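Local atomic coordinates of uncharacterized protein (Bacillus cereus, PDB entry 4QVU), a protein that is of unknown function but has a HIT-like fold, binds zinc and may have UDP-glucose:hexose-1-phosphate uridylyltransferase activity. Residues L85-I90 against G177-L182; F169-E174 against N184-T189; V105-N110 against L206-L211. All blocks are in the same frame, centred on the assembly; numbering follows the deposited sequence.

Interaction 1: L85-I90 against G177-L182. With ZN (zinc ion), chain B.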
loop_
_atom_site.group_PDB
_atom_site.type_symbol
_atom_site.label_atom_id
_atom_site.label_comp_id
_atom_site.label_asym_id
_atom_site.label_seq_id
_atom_site.Cartn_x
_atom_site.Cartn_y
_atom_site.Cartn_z
ATOM N N LEU A 85 10.380 -10.208 -33.721
ATOM C CA LEU A 85 11.129 -10.076 -32.473
ATOM C C LEU A 85 10.332 -10.664 -31.289
ATOM O O LEU A 85 10.914 -11.417 -30.506
ATOM C CB LEU A 85 11.514 -8.611 -32.188
ATOM C CG LEU A 85 12.227 -8.337 -30.853
ATOM C CD1 LEU A 85 13.607 -8.984 -30.802
ATOM C CD2 LEU A 85 12.326 -6.851 -30.580
ATOM N N ILE A 86 9.024 -10.350 -31.177
ATOM C CA ILE A 86 8.199 -10.852 -30.080
ATOM C C ILE A 86 7.986 -12.370 -30.273
ATOM O O ILE A 86 8.101 -13.103 -29.295
ATOM C CB ILE A 86 6.869 -10.050 -29.948
ATOM C CG1 ILE A 86 7.153 -8.589 -29.475
ATOM C CG2 ILE A 86 5.817 -10.732 -29.039
ATOM C CD1 ILE A 86 7.897 -8.391 -28.094
ATOM N N ARG A 87 7.783 -12.848 -31.514
ATOM C CA ARG A 87 7.626 -14.282 -31.774
ATOM C C ARG A 87 8.894 -15.061 -31.385
ATOM O O ARG A 87 8.779 -16.065 -30.690
ATOM C CB ARG A 87 7.254 -14.550 -33.230
ATOM C CG ARG A 87 5.761 -14.430 -33.452
ATOM C CD ARG A 87 5.358 -14.631 -34.892
ATOM N NE ARG A 87 3.906 -14.740 -35.007
ATOM C CZ ARG A 87 3.252 -14.922 -36.146
ATOM N NH1 ARG A 87 3.913 -15.001 -37.296
ATOM N NH2 ARG A 87 1.929 -15.015 -36.150
ATOM N N PHE A 88 10.086 -14.577 -31.765
ATOM C CA PHE A 88 11.367 -15.205 -31.424
ATOM C C PHE A 88 11.568 -15.254 -29.892
ATOM O O PHE A 88 11.841 -16.326 -29.352
ATOM C CB PHE A 88 12.520 -14.430 -32.092
ATOM C CG PHE A 88 13.907 -15.016 -31.957
ATOM C CD1 PHE A 88 14.402 -15.902 -32.911
ATOM C CD2 PHE A 88 14.741 -14.638 -30.909
ATOM C CE1 PHE A 88 15.699 -16.414 -32.806
ATOM C CE2 PHE A 88 16.040 -15.147 -30.808
ATOM C CZ PHE A 88 16.508 -16.033 -31.754
ATOM N N SER A 89 11.396 -14.099 -29.207
ATOM C CA SER A 89 11.570 -13.917 -27.759
ATOM C C SER A 89 10.673 -14.841 -26.938
ATOM O O SER A 89 11.199 -15.562 -26.096
ATOM C CB SER A 89 11.290 -12.472 -27.361
ATOM O OG SER A 89 12.215 -11.600 -27.989
ATOM N N ILE A 90 9.337 -14.805 -27.171
ATOM C CA ILE A 90 8.335 -15.625 -26.484
ATOM C C ILE A 90 8.631 -17.122 -26.706
ATOM O O ILE A 90 8.604 -17.876 -25.733
ATOM C CB ILE A 90 6.892 -15.255 -26.960
ATOM C CG1 ILE A 90 6.494 -13.790 -26.624
ATOM C CG2 ILE A 90 5.816 -16.268 -26.492
ATOM C CD1 ILE A 90 6.187 -13.496 -25.266
ATOM N N GLY A 177 -1.878 -17.668 -30.391
ATOM C CA GLY A 177 -2.169 -17.168 -31.736
ATOM C C GLY A 177 -2.343 -15.659 -31.847
ATOM O O GLY A 177 -2.246 -15.111 -32.950
ATOM N N CYS A 178 -2.573 -14.968 -30.696
ATOM C CA CYS A 178 -2.763 -13.512 -30.592
ATOM C C CYS A 178 -1.426 -12.794 -30.292
ATOM O O CYS A 178 -1.439 -11.644 -29.843
ATOM C CB CYS A 178 -3.794 -13.193 -29.513
ATOM S SG CYS A 178 -5.306 -14.180 -29.605
ATOM N N ILE A 179 -0.287 -13.462 -30.554
ATOM C CA ILE A 179 1.060 -12.960 -30.291
ATOM C C ILE A 179 1.370 -11.697 -31.152
ATOM O O ILE A 179 2.038 -10.789 -30.649
ATOM C CB ILE A 179 2.117 -14.082 -30.503
ATOM C CG1 ILE A 179 3.507 -13.666 -29.976
ATOM C CG2 ILE A 179 2.126 -14.672 -31.953
ATOM C CD1 ILE A 179 4.430 -14.789 -29.697
ATOM N N ASP A 180 0.863 -11.620 -32.404
ATOM C CA ASP A 180 1.077 -10.455 -33.269
ATOM C C ASP A 180 0.277 -9.242 -32.759
ATOM O O ASP A 180 0.687 -8.100 -32.977
ATOM C CB ASP A 180 0.711 -10.774 -34.718
ATOM C CG ASP A 180 1.631 -11.773 -35.404
ATOM O OD1 ASP A 180 2.782 -11.948 -34.934
ATOM O OD2 ASP A 180 1.231 -12.319 -36.459
ATOM N N GLU A 181 -0.841 -9.494 -32.057
ATOM C CA GLU A 181 -1.662 -8.443 -31.463
ATOM C C GLU A 181 -0.949 -7.884 -30.249
ATOM O O GLU A 181 -0.964 -6.675 -30.052
ATOM C CB GLU A 181 -3.062 -8.955 -31.099
ATOM C CG GLU A 181 -3.883 -9.373 -32.303
ATOM C CD GLU A 181 -5.256 -9.912 -31.967
ATOM O OE1 GLU A 181 -6.159 -9.101 -31.658
ATOM O OE2 GLU A 181 -5.438 -11.149 -32.049
ATOM N N LEU A 182 -0.282 -8.768 -29.461
ATOM C CA LEU A 182 0.520 -8.433 -28.276
ATOM C C LEU A 182 1.667 -7.506 -28.688
ATOM O O LEU A 182 1.791 -6.417 -28.130
ATOM C CB LEU A 182 1.045 -9.728 -27.607
ATOM C CG LEU A 182 1.916 -9.617 -26.341
ATOM C CD1 LEU A 182 1.118 -9.118 -25.164
ATOM C CD2 LEU A 182 2.496 -10.975 -25.972
HETATM ZN ZN ZN B . -6.043 -13.009 -31.555
#

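Interaction 2: F169-E174 against N184-T189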
loop_
_atom_site.group_PDB
_atom_site.type_symbol
_atom_site.label_atom_id
_atom_site.label_comp_id
_atom_site.label_asym_id
_atom_site.label_seq_id
_atom_site.Cartn_x
_atom_site.Cartn_y
_atom_site.Cartn_z
ATOM N N PHE A 169 1.391 -0.811 -17.240
ATOM C CA PHE A 169 0.476 -1.165 -18.321
ATOM C C PHE A 169 0.540 -2.667 -18.547
ATOM O O PHE A 169 1.610 -3.203 -18.829
ATOM C CB PHE A 169 0.800 -0.393 -19.613
ATOM C CG PHE A 169 0.863 1.112 -19.477
ATOM C CD1 PHE A 169 -0.300 1.870 -19.399
ATOM C CD2 PHE A 169 2.082 1.776 -19.468
ATOM C CE1 PHE A 169 -0.242 3.260 -19.283
ATOM C CE2 PHE A 169 2.138 3.170 -19.371
ATOM C CZ PHE A 169 0.976 3.902 -19.294
ATOM N N ASN A 170 -0.598 -3.351 -18.384
ATOM C CA ASN A 170 -0.695 -4.801 -18.529
ATOM C C ASN A 170 -1.380 -5.139 -19.829
ATOM O O ASN A 170 -2.492 -4.678 -20.091
ATOM C CB ASN A 170 -1.434 -5.412 -17.340
ATOM C CG ASN A 170 -0.840 -5.013 -16.010
ATOM O OD1 ASN A 170 0.293 -5.364 -15.668
ATOM N ND2 ASN A 170 -1.572 -4.214 -15.259
ATOM N N ILE A 171 -0.684 -5.915 -20.663
ATOM C CA ILE A 171 -1.175 -6.388 -21.949
ATOM C C ILE A 171 -1.328 -7.899 -21.815
ATOM O O ILE A 171 -0.329 -8.597 -21.619
ATOM C CB ILE A 171 -0.253 -5.958 -23.115
ATOM C CG1 ILE A 171 0.167 -4.478 -23.002
ATOM C CG2 ILE A 171 -0.928 -6.253 -24.434
ATOM C CD1 ILE A 171 1.206 -4.043 -23.971
ATOM N N ILE A 172 -2.578 -8.397 -21.845
ATOM C CA ILE A 172 -2.879 -9.823 -21.641
ATOM C C ILE A 172 -3.512 -10.439 -22.896
ATOM O O ILE A 172 -4.436 -9.859 -23.465
ATOM C CB ILE A 172 -3.830 -10.033 -20.396
ATOM C CG1 ILE A 172 -3.397 -9.232 -19.135
ATOM C CG2 ILE A 172 -4.049 -11.511 -20.060
ATOM C CD1 ILE A 172 -4.105 -7.929 -18.922
ATOM N N ILE A 173 -3.026 -11.632 -23.293
ATOM C CA ILE A 173 -3.583 -12.487 -24.359
ATOM C C ILE A 173 -3.903 -13.837 -23.706
ATOM O O ILE A 173 -3.216 -14.240 -22.768
ATOM C CB ILE A 173 -2.735 -12.637 -25.662
ATOM C CG1 ILE A 173 -1.318 -13.215 -25.393
ATOM C CG2 ILE A 173 -2.696 -11.319 -26.440
ATOM C CD1 ILE A 173 -0.535 -13.657 -26.623
ATOM N N GLU A 174 -4.961 -14.508 -24.170
ATOM C CA GLU A 174 -5.400 -15.780 -23.594
ATOM C C GLU A 174 -4.966 -16.959 -24.479
ATOM O O GLU A 174 -4.904 -18.090 -23.991
ATOM C CB GLU A 174 -6.925 -15.763 -23.407
ATOM C CG GLU A 174 -7.414 -16.634 -22.263
ATOM C CD GLU A 174 -8.822 -16.300 -21.808
ATOM O OE1 GLU A 174 -8.995 -15.256 -21.136
ATOM O OE2 GLU A 174 -9.747 -17.091 -22.105
ATOM N N ASN A 184 1.958 -5.598 -31.327
ATOM C CA ASN A 184 1.445 -4.295 -31.751
ATOM C C ASN A 184 1.101 -3.422 -30.539
ATOM O O ASN A 184 1.426 -2.237 -30.545
ATOM C CB ASN A 184 0.220 -4.441 -32.659
ATOM C CG ASN A 184 -0.281 -3.117 -33.204
ATOM O OD1 ASN A 184 0.452 -2.364 -33.868
ATOM N ND2 ASN A 184 -1.542 -2.801 -32.932
ATOM N N TYR A 185 0.455 -4.011 -29.505
ATOM C CA TYR A 185 0.063 -3.326 -28.269
ATOM C C TYR A 185 1.297 -2.900 -27.475
ATOM O O TYR A 185 1.293 -1.802 -26.915
ATOM C CB TYR A 185 -0.856 -4.213 -27.417
ATOM C CG TYR A 185 -2.325 -4.079 -27.762
ATOM C CD1 TYR A 185 -2.801 -4.410 -29.028
ATOM C CD2 TYR A 185 -3.251 -3.674 -26.804
ATOM C CE1 TYR A 185 -4.150 -4.291 -29.350
ATOM C CE2 TYR A 185 -4.608 -3.560 -27.111
ATOM C CZ TYR A 185 -5.050 -3.861 -28.388
ATOM O OH TYR A 185 -6.384 -3.761 -28.704
ATOM N N ILE A 186 2.363 -3.735 -27.453
ATOM C CA ILE A 186 3.614 -3.379 -26.770
ATOM C C ILE A 186 4.204 -2.155 -27.474
ATOM O O ILE A 186 4.452 -1.148 -26.820
ATOM C CB ILE A 186 4.629 -4.554 -26.702
ATOM C CG1 ILE A 186 4.096 -5.716 -25.840
ATOM C CG2 ILE A 186 5.990 -4.064 -26.175
ATOM C CD1 ILE A 186 4.886 -7.012 -25.983
ATOM N N GLN A 187 4.347 -2.218 -28.813
ATOM C CA GLN A 187 4.920 -1.140 -29.614
ATOM C C GLN A 187 4.175 0.179 -29.398
ATOM O O GLN A 187 4.839 1.183 -29.164
ATOM C CB GLN A 187 4.943 -1.493 -31.098
ATOM C CG GLN A 187 5.777 -0.502 -31.903
ATOM C CD GLN A 187 5.897 -0.853 -33.355
ATOM O OE1 GLN A 187 4.912 -1.161 -34.036
ATOM N NE2 GLN A 187 7.105 -0.724 -33.874
ATOM N N GLN A 188 2.828 0.182 -29.424
ATOM C CA GLN A 188 2.043 1.412 -29.236
ATOM C C GLN A 188 2.181 1.949 -27.814
ATOM O O GLN A 188 2.381 3.155 -27.656
ATOM C CB GLN A 188 0.554 1.206 -29.575
ATOM C CG GLN A 188 0.275 0.924 -31.058
ATOM C CD GLN A 188 0.909 1.947 -31.980
ATOM O OE1 GLN A 188 1.976 1.710 -32.563
ATOM N NE2 GLN A 188 0.298 3.124 -32.088
ATOM N N THR A 189 2.129 1.070 -26.793
ATOM C CA THR A 189 2.265 1.489 -25.403
ATOM C C THR A 189 3.662 2.084 -25.202
ATOM O O THR A 189 3.763 3.129 -24.573
ATOM C CB THR A 189 1.969 0.338 -24.420
ATOM O OG1 THR A 189 0.707 -0.270 -24.740
ATOM C CG2 THR A 189 1.957 0.805 -22.963
#

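Interaction 3: V105-N110 against L206-L211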
loop_
_atom_site.group_PDB
_atom_site.type_symbol
_atom_site.label_atom_id
_atom_site.label_comp_id
_atom_site.label_asym_id
_atom_site.label_seq_id
_atom_site.Cartn_x
_atom_site.Cartn_y
_atom_site.Cartn_z
ATOM N N VAL A 105 11.722 -19.400 -15.858
ATOM C CA VAL A 105 12.539 -18.640 -16.801
ATOM C C VAL A 105 11.893 -17.254 -16.981
ATOM O O VAL A 105 10.699 -17.152 -17.264
ATOM C CB VAL A 105 12.716 -19.398 -18.149
ATOM C CG1 VAL A 105 13.358 -18.515 -19.206
ATOM C CG2 VAL A 105 13.524 -20.676 -17.963
ATOM N N ILE A 106 12.694 -16.198 -16.799
ATOM C CA ILE A 106 12.278 -14.806 -16.937
ATOM C C ILE A 106 12.656 -14.276 -18.314
ATOM O O ILE A 106 13.768 -14.516 -18.785
ATOM C CB ILE A 106 12.929 -13.948 -15.816
ATOM C CG1 ILE A 106 12.216 -14.156 -14.466
ATOM C CG2 ILE A 106 12.966 -12.465 -16.194
ATOM C CD1 ILE A 106 12.820 -13.375 -13.293
ATOM N N LEU A 107 11.728 -13.526 -18.924
ATOM C CA LEU A 107 11.858 -12.773 -20.169
ATOM C C LEU A 107 11.502 -11.316 -19.851
ATOM O O LEU A 107 10.384 -11.030 -19.385
ATOM C CB LEU A 107 10.991 -13.359 -21.311
ATOM C CG LEU A 107 10.831 -12.504 -22.598
ATOM C CD1 LEU A 107 12.145 -12.294 -23.329
ATOM C CD2 LEU A 107 9.837 -13.105 -23.532
ATOM N N TYR A 108 12.471 -10.404 -20.046
ATOM C CA TYR A 108 12.267 -8.992 -19.745
ATOM C C TYR A 108 13.226 -8.115 -20.565
ATOM O O TYR A 108 14.199 -8.609 -21.146
ATOM C CB TYR A 108 12.433 -8.721 -18.220
ATOM C CG TYR A 108 13.853 -8.606 -17.711
ATOM C CD1 TYR A 108 14.637 -9.738 -17.514
ATOM C CD2 TYR A 108 14.385 -7.373 -17.348
ATOM C CE1 TYR A 108 15.941 -9.640 -17.029
ATOM C CE2 TYR A 108 15.687 -7.262 -16.852
ATOM C CZ TYR A 108 16.459 -8.400 -16.691
ATOM O OH TYR A 108 17.733 -8.293 -16.198
ATOM N N LYS A 109 12.926 -6.808 -20.606
ATOM C CA LYS A 109 13.693 -5.787 -21.315
ATOM C C LYS A 109 13.925 -4.574 -20.422
ATOM O O LYS A 109 13.081 -4.244 -19.586
ATOM C CB LYS A 109 12.966 -5.355 -22.605
ATOM C CG LYS A 109 13.776 -4.383 -23.439
ATOM C CD LYS A 109 13.069 -3.796 -24.636
ATOM C CE LYS A 109 14.029 -2.848 -25.311
ATOM N NZ LYS A 109 13.456 -2.241 -26.532
ATOM N N ASN A 110 15.067 -3.909 -20.626
ATOM C CA ASN A 110 15.451 -2.645 -19.996
ATOM C C ASN A 110 15.758 -1.654 -21.106
ATOM O O ASN A 110 16.472 -2.014 -22.044
ATOM C CB ASN A 110 16.651 -2.817 -19.051
ATOM C CG ASN A 110 16.523 -3.889 -18.002
ATOM O OD1 ASN A 110 15.442 -4.162 -17.480
ATOM N ND2 ASN A 110 17.645 -4.496 -17.642
ATOM N N LEU A 206 10.057 -3.908 -19.913
ATOM C CA LEU A 206 9.078 -4.912 -20.307
ATOM C C LEU A 206 9.263 -6.082 -19.416
ATOM O O LEU A 206 10.405 -6.472 -19.191
ATOM C CB LEU A 206 9.142 -5.358 -21.784
ATOM C CG LEU A 206 9.039 -4.342 -22.913
ATOM C CD1 LEU A 206 9.031 -5.074 -24.231
ATOM C CD2 LEU A 206 7.784 -3.477 -22.803
ATOM N N PHE A 207 8.176 -6.629 -18.877
ATOM C CA PHE A 207 8.223 -7.850 -18.072
ATOM C C PHE A 207 7.208 -8.813 -18.605
ATOM O O PHE A 207 6.055 -8.431 -18.806
ATOM C CB PHE A 207 7.997 -7.601 -16.578
ATOM C CG PHE A 207 8.960 -6.627 -15.961
ATOM C CD1 PHE A 207 10.277 -6.994 -15.707
ATOM C CD2 PHE A 207 8.553 -5.343 -15.625
ATOM C CE1 PHE A 207 11.174 -6.090 -15.157
ATOM C CE2 PHE A 207 9.447 -4.445 -15.058
ATOM C CZ PHE A 207 10.752 -4.824 -14.829
ATOM N N PHE A 208 7.630 -10.051 -18.864
ATOM C CA PHE A 208 6.725 -11.062 -19.375
ATOM C C PHE A 208 6.442 -12.079 -18.300
ATOM O O PHE A 208 7.307 -12.379 -17.473
ATOM C CB PHE A 208 7.288 -11.728 -20.631
ATOM C CG PHE A 208 7.268 -10.844 -21.855
ATOM C CD1 PHE A 208 8.291 -9.923 -22.089
ATOM C CD2 PHE A 208 6.251 -10.959 -22.798
ATOM C CE1 PHE A 208 8.281 -9.119 -23.234
ATOM C CE2 PHE A 208 6.244 -10.154 -23.948
ATOM C CZ PHE A 208 7.265 -9.244 -24.160
ATOM N N TYR A 209 5.198 -12.579 -18.296
ATOM C CA TYR A 209 4.695 -13.571 -17.342
ATOM C C TYR A 209 3.818 -14.601 -18.043
ATOM O O TYR A 209 3.072 -14.257 -18.970
ATOM C CB TYR A 209 3.872 -12.899 -16.207
ATOM C CG TYR A 209 4.459 -11.621 -15.633
ATOM C CD1 TYR A 209 4.313 -10.404 -16.295
ATOM C CD2 TYR A 209 5.074 -11.612 -14.381
ATOM C CE1 TYR A 209 4.850 -9.229 -15.779
ATOM C CE2 TYR A 209 5.574 -10.431 -13.830
ATOM C CZ TYR A 209 5.479 -9.246 -14.545
ATOM O OH TYR A 209 5.963 -8.073 -14.028
ATOM N N TYR A 210 3.921 -15.863 -17.602
ATOM C CA TYR A 210 3.057 -16.950 -18.039
ATOM C C TYR A 210 2.301 -17.355 -16.786
ATOM O O TYR A 210 2.848 -18.042 -15.921
ATOM C CB TYR A 210 3.808 -18.107 -18.741
ATOM C CG TYR A 210 2.862 -19.183 -19.235
ATOM C CD1 TYR A 210 2.192 -19.047 -20.450
ATOM C CD2 TYR A 210 2.581 -20.305 -18.458
ATOM C CE1 TYR A 210 1.285 -20.011 -20.888
ATOM C CE2 TYR A 210 1.669 -21.269 -18.881
ATOM C CZ TYR A 210 1.025 -21.119 -20.098
ATOM O OH TYR A 210 0.125 -22.062 -20.520
ATOM N N LEU A 211 1.089 -16.788 -16.629
ATOM C CA LEU A 211 0.233 -16.932 -15.451
ATOM C C LEU A 211 -1.181 -17.315 -15.855
ATOM O O LEU A 211 -1.708 -16.735 -16.799
ATOM C CB LEU A 211 0.229 -15.582 -14.691
ATOM C CG LEU A 211 -0.598 -15.479 -13.391
ATOM C CD1 LEU A 211 -0.004 -16.335 -12.266
ATOM C CD2 LEU A 211 -0.679 -14.049 -12.915
#

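Interaction 1: L85-I90 against G177-L182
Two donors, both from Ser89, grip the carbonyl oxygen of Leu85: the helical Ser89 N and the hydroxyl Ser89 OG, which bonds to Leu85 O at 2.8 Å from above the carbonyl plane. One helical turn thus satisfies its own buried hydroxyl, while the neighbouring face of the helix meets 177-182. There Ile179 does most of the touching. Its CG1, anti to the backbone N (chi1 -169°), carries CD1 forward to meet Ile90 tip to tip, CD1 lying 3.7 Å from Ile90 CB. Ile86 slides past it, with CG2 3.8 Å from Ile179 CG1. This helix-to-helix seam joins the N-terminal and C-terminal DUF4931 domains of a HIT-like fold through 79-97 and 179-195. At the more exposed margin of the seam, Arg87 sends its extended chain obliquely across Ile179, whose CG2 sits at the guanidinium edge, 3.5 Å from Arg87 NE. Asp180 OD2 lies well out of the guanidinium plane, so no N-H points at it and the salt bridge, Arg87 NH2 to Asp180 OD2 at 2.8 Å, is one of charges only. Cys178, the N-cap residue, points away from 85-90 and, with Glu181 and His153, binds zinc, Cys178 SG at 2.4 Å and Glu181 OE2 at 2.0 Å from ZN.

Interaction 2: F169-E174 against N184-T189
Strand 169-173 and the helical segment 184-189 run almost antiparallel, at 168°, with their axes 9.5 Å apart at closest approach. No hydrogen bond crosses between them; the contact is apolar, made by side chains of the strand against side chains and backbone of the helix, and Ile171 is the central one. With CG1 anti to its carbonyl carbon (chi1 -45°), Ile171 sets both branches on the Tyr185-Ile186 part of the helix. CG2 crosses obliquely onto the root of Tyr185, 3.6 Å from Tyr185 CB, whereas the phenol itself leads away from the strand. The longer branch ends in CD1, which settles against the helix backbone 3.7 Å from Ile186 N and also meets the side chain of Ile186, 3.8 Å from its CG1.

One turn further along, Thr189 sorts its two branches by polarity. OG1 lies beside its own backbone N and turns back along the helix to donate to Tyr185 O at 2.7 Å, approaching from above the carbonyl plane. Because Thr189 N bonds to the same oxygen, Tyr185 O is held twice and the threonine rotation is fixed. That leaves the methyl CG2, anti to the backbone N, directed at Phe169, 3.6 Å from Phe169 CD2. A buried hydroxyl is thereby satisfied within its own helix while its methyl serves the apolar interface.

In the HIT-like fold this is a helix laid over an antiparallel sheet. Strand 169-173 is bonded between 154-159 and 214-222; Ile154 touches both Ile171 and Tyr185, Cys217 touches Ile186, and Phe252 covers Tyr185 and Thr189.

Interaction 3: V105-N110 against L206-L211
The well-knit end of this antiparallel strand pair is the stretch where Leu107, Tyr108 and Lys109 face Phe208, Phe207 and Leu206. Lys109 and Leu206 form a hydrogen-bonded pair: Lys109 N reaches Leu206 O at 2.9 Å, in the carbonyl plane and on a lone pair, and Leu206 N returns a bond to Lys109 O at 3.1 Å from above that carbonyl's plane. Next comes the non-hydrogen-bonded pair of Tyr108 and Phe207, and then Phe208 N donates to Leu107 O at 3.0 Å, nearly along the C=O axis.

Side chains reinforce the ladder on both faces. Leu107 and Phe208 lie alongside each other, pointing the same way; Leu107 CD2 stands over one face of the phenyl ring in a CH-pi contact, 4.0 Å from the ring centroid of Phe208. Beside them the CB atoms of Lys109 and Leu206 meet at 3.9 Å, while the extended lysine chain leads off to Tyr204 OH. On the opposite face Tyr108 and Phe207 run side by side, Tyr108 CB lying 3.7 Å from Phe207 CD1.

Beyond Phe208 the pairing loosens. Val105 and residues 209-211 make no contact across the two segments, and the far end carries the exposed Tyr210 and the partly exposed Leu211.

This pair joins the two halves of the HIT-like sheet, with 104-111 also bonded to 123-129 and 203-211 to 214-222. Helix 79-97 covers the Leu107 and Phe208 face through Ser89 and Ile90, whereas the Tyr108 and Phe207 face meets the second subunit, whose Tyr232 packs against Phe207.

Overall arrangement
Within the HIT-like fold the three contacts lie close together: the centre of interaction 1 is about 10 Å from that of interaction 2 and about 13 Å from that of interaction 3, and interactions 2 and 3 are also about 13 Å apart. Interactions 1 and 2 share helix 179-195, and interactions 2 and 3 reach the same antiparallel sheet. Along the chain, interaction 2 nests inside the loop closed by interaction 3, whereas interaction 1 crosses both. Phe208 is a meeting point, touched by Ile86, Ile90 and Ile186. Interactions 1 and 3 thus join the N-terminal and C-terminal DUF4931 domains through helices and sheet respectively, with the zinc site beside the helix pair.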